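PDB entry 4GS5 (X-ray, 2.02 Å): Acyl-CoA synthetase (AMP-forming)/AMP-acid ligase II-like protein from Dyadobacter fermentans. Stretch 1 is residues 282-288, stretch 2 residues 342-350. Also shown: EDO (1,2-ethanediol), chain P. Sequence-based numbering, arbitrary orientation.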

# COMPACT_ATOMS: atom_id res chain seq x y z
N PHE A 282 10.55 -28.90 5.09
CA PHE A 282 11.11 -28.18 6.23
C PHE A 282 10.46 -26.81 6.32
O PHE A 282 9.85 -26.33 5.37
CB PHE A 282 12.62 -28.00 6.05
CG PHE A 282 12.96 -26.95 5.03
CD1 PHE A 282 13.19 -25.63 5.40
CD2 PHE A 282 12.99 -27.27 3.67
CE1 PHE A 282 13.48 -24.65 4.45
CE2 PHE A 282 13.27 -26.29 2.71
CZ PHE A 282 13.52 -24.98 3.11
N PHE A 283 10.59 -26.18 7.48
CA PHE A 283 10.26 -24.77 7.60
C PHE A 283 11.04 -24.16 8.74
O PHE A 283 11.27 -24.80 9.78
CB PHE A 283 8.74 -24.53 7.77
CG PHE A 283 8.14 -25.19 8.99
CD1 PHE A 283 8.07 -24.51 10.20
CD2 PHE A 283 7.65 -26.49 8.93
CE1 PHE A 283 7.53 -25.10 11.32
CE2 PHE A 283 7.11 -27.10 10.06
CZ PHE A 283 7.03 -26.40 11.26
N CYS A 284 11.50 -22.93 8.54
CA CYS A 284 12.08 -22.17 9.62
C CYS A 284 10.98 -21.73 10.56
O CYS A 284 9.85 -21.47 10.14
CB CYS A 284 12.84 -20.97 9.08
SG CYS A 284 14.42 -21.45 8.38
N TRP A 285 11.31 -21.65 11.84
CA TRP A 285 10.37 -21.20 12.84
C TRP A 285 11.16 -20.53 13.96
O TRP A 285 12.31 -20.15 13.76
CB TRP A 285 9.56 -22.38 13.37
CG TRP A 285 8.24 -22.01 13.98
CD1 TRP A 285 7.84 -22.26 15.27
CD2 TRP A 285 7.16 -21.34 13.34
NE1 TRP A 285 6.57 -21.78 15.46
CE2 TRP A 285 6.12 -21.21 14.29
CE3 TRP A 285 6.95 -20.85 12.05
CZ2 TRP A 285 4.90 -20.60 13.99
CZ3 TRP A 285 5.73 -20.24 11.75
CH2 TRP A 285 4.72 -20.12 12.72
N TRP A 286 10.54 -20.36 15.12
CA TRP A 286 11.23 -19.68 16.21
C TRP A 286 10.71 -20.14 17.55
O TRP A 286 9.65 -20.76 17.65
CB TRP A 286 11.04 -18.17 16.09
CG TRP A 286 9.62 -17.78 16.23
CD1 TRP A 286 8.68 -17.74 15.22
CD2 TRP A 286 8.94 -17.39 17.43
NE1 TRP A 286 7.46 -17.34 15.73
CE2 TRP A 286 7.59 -17.13 17.08
CE3 TRP A 286 9.33 -17.25 18.77
CZ2 TRP A 286 6.64 -16.73 18.02
CZ3 TRP A 286 8.38 -16.85 19.70
CH2 TRP A 286 7.05 -16.60 19.32
N GLU A 287 11.46 -19.84 18.59
CA GLU A 287 10.97 -20.11 19.93
C GLU A 287 11.43 -19.02 20.88
O GLU A 287 12.40 -18.31 20.59
CB GLU A 287 11.38 -21.50 20.41
CG GLU A 287 12.86 -21.70 20.57
CD GLU A 287 13.20 -23.08 21.09
OE1 GLU A 287 13.62 -23.94 20.29
OE2 GLU A 287 13.02 -23.32 22.31
N PRO A 288 10.71 -18.84 21.98
CA PRO A 288 11.12 -17.83 22.94
C PRO A 288 12.52 -18.15 23.44
O PRO A 288 12.86 -19.32 23.61
CB PRO A 288 10.10 -17.99 24.08
CG PRO A 288 8.90 -18.62 23.43
CD PRO A 288 9.45 -19.51 22.35
N LYS A 342 -2.27 -27.69 4.10
CA LYS A 342 -1.13 -26.83 4.31
C LYS A 342 -0.48 -27.20 5.65
O LYS A 342 -1.17 -27.63 6.58
CB LYS A 342 -1.56 -25.37 4.29
CG LYS A 342 -2.37 -25.02 3.04
CD LYS A 342 -2.89 -23.60 3.07
CE LYS A 342 -3.74 -23.31 1.83
NZ LYS A 342 -4.23 -21.89 1.84
N ILE A 343 0.83 -27.07 5.73
CA ILE A 343 1.53 -27.30 6.98
C ILE A 343 0.95 -26.37 8.04
O ILE A 343 0.95 -25.15 7.88
CB ILE A 343 3.04 -27.03 6.85
CG1 ILE A 343 3.66 -27.98 5.82
CG2 ILE A 343 3.76 -27.19 8.20
CD1 ILE A 343 5.03 -27.56 5.35
N ASP A 344 0.43 -26.94 9.12
CA ASP A 344 0.13 -26.14 10.29
C ASP A 344 1.43 -26.03 11.07
O ASP A 344 1.76 -26.93 11.84
CB ASP A 344 -0.95 -26.80 11.15
CG ASP A 344 -1.48 -25.87 12.23
OD1 ASP A 344 -0.73 -25.00 12.72
OD2 ASP A 344 -2.66 -26.02 12.60
N LYS A 345 2.17 -24.95 10.86
CA LYS A 345 3.48 -24.80 11.48
C LYS A 345 3.39 -24.67 12.99
O LYS A 345 4.12 -25.34 13.72
CB LYS A 345 4.23 -23.62 10.88
CG LYS A 345 4.51 -23.81 9.40
CD LYS A 345 5.21 -22.61 8.79
CE LYS A 345 5.29 -22.75 7.27
NZ LYS A 345 5.82 -21.52 6.64
N ARG A 346 2.48 -23.81 13.45
CA ARG A 346 2.24 -23.63 14.88
C ARG A 346 1.89 -24.95 15.59
O ARG A 346 2.45 -25.26 16.64
CB ARG A 346 1.14 -22.58 15.08
CG ARG A 346 0.74 -22.35 16.52
CD ARG A 346 0.24 -20.92 16.70
NE ARG A 346 1.32 -19.97 16.43
CZ ARG A 346 2.12 -19.47 17.37
NH1 ARG A 346 3.08 -18.62 17.04
NH2 ARG A 346 1.95 -19.81 18.64
N ALA A 347 0.97 -25.72 15.02
CA ALA A 347 0.57 -26.99 15.63
C ALA A 347 1.72 -27.99 15.60
O ALA A 347 1.98 -28.69 16.59
CB ALA A 347 -0.66 -27.57 14.93
N THR A 348 2.41 -28.04 14.46
CA THR A 348 3.60 -28.88 14.31
C THR A 348 4.61 -28.58 15.41
O THR A 348 5.20 -29.51 15.98
CB THR A 348 4.26 -28.69 12.93
OG1 THR A 348 3.38 -29.17 11.90
CG2 THR A 348 5.57 -29.46 12.84
N PHE A 349 4.82 -27.30 15.71
CA PHE A 349 5.85 -26.95 16.68
C PHE A 349 5.48 -27.37 18.10
O PHE A 349 6.30 -27.94 18.81
CB PHE A 349 6.21 -25.46 16.61
CG PHE A 349 7.53 -25.14 17.24
CD1 PHE A 349 8.71 -25.51 16.62
CD2 PHE A 349 7.59 -24.51 18.47
CE1 PHE A 349 9.92 -25.24 17.20
CE2 PHE A 349 8.81 -24.24 19.07
CZ PHE A 349 9.98 -24.60 18.43
N GLN A 350 4.24 -27.09 18.50
CA GLN A 350 3.75 -27.48 19.82
C GLN A 350 3.90 -28.98 20.05
O GLN A 350 4.24 -29.42 21.15
CB GLN A 350 2.28 -27.11 19.98
CG GLN A 350 2.01 -25.65 20.27
CD GLN A 350 0.51 -25.35 20.35
OE1 GLN A 350 -0.14 -25.13 19.33
NE2 GLN A 350 -0.03 -25.37 21.57
C1 EDO P . 8.16 -27.07 1.83
O1 EDO P . 9.38 -27.55 2.41
C2 EDO P . 7.06 -28.12 1.94
O2 EDO P . 7.45 -29.22 1.12
O HOH W 1 8.79 -20.75 7.80

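No direct hydrogen bond joins the strand 282-288 to the loop and helix of residues 342-350. The contact is made instead by aromatic rings packing on aliphatic and aromatic side chains, burying 533 Å² summed over both sides. The axes of strand and helix stay 10.1 Å apart at closest approach, a gap that large side chains fill. Strand alternation provides them: the CA-to-CB bonds of Phe283 and Trp285 point toward the second stretch, whereas those of Phe282, Cys284 and Trp286 point away.

Lys345 touches both inward-pointing rings. Its chi1 is m and its other three torsions are t, so the chain leaves the helix fully extended and its methylenes lie in the corner formed by two rings. Lys345 CG lies 3.7 Å from the centroid of the Phe283 ring, almost on the ring normal, while Lys345 CB lies 4.0 Å from the centroid of the Trp285 six-membered ring, again over a face. Both are CH-pi contacts. Lysine suits this place because its long aliphatic portion can cover the rings while carrying the ammonium group beyond them. There a water bridges the stretches, donating to Cys284 O at 2.7 Å and accepting from Lys345 NZ at 3.3 Å; the extended chain thus reaches a strand carbonyl indirectly.

Phe283 is buried, and its p chi1, with chi2 near 90°, sets one ring face against Lys345. Two further contacts complete its surroundings: Phe283 CZ meets Thr348 CG2 at 3.7 Å, near the ring plane, and Phe283 CE2 meets Ile343 CG2 at 3.8 Å. Thr348 suits a place that needs both a methyl and a hydroxyl. With chi1 m, its methyl faces the phenyl ring while OG1 donates to Asp344 O at 2.8 Å and is also hydrogen-bonded elsewhere in the structure. Asp344, though it touches nothing on the strand, steadies this end of the helix as its N-cap: with chi1 t, its OD1 accepts from Ala347 N at 2.9 Å.

Trp285 takes the t rotamer (chi1 -158°), and the long axis of its indole runs along the helix, from near Phe349 back past Lys345. The six-membered ring covers Lys345, Trp285 CZ2 comes within 4.1 Å of Arg346 NH1, and the five-membered ring meets Phe349, with Trp285 CD1 3.5 Å from Phe349 CG. These last two rings are inclined at 49°, their centroids 4.9 Å apart, an oblique packing. The large indole suits this place because it reaches Lys345, Arg346 and Phe349 at once.

Phe349, also t at chi1, reaches toward the strand: Phe349 CE2 lies 3.9 Å from Trp286 O, and Phe349 CZ is 3.9 Å from Glu287 CB. Glu287 thus offers a methylene to the phenyl ring, while its OE1 is hydrogen-bonded elsewhere in the structure. Arg346 starts sideways; chi1 and chi2 are t, then chi3 m and a chi4 of -93° turn the chain, and its end approaches the indoles; Arg346 NH1 is 4.1 Å from Trp286 CZ2, leaving the charged group in an exposed position at the margin.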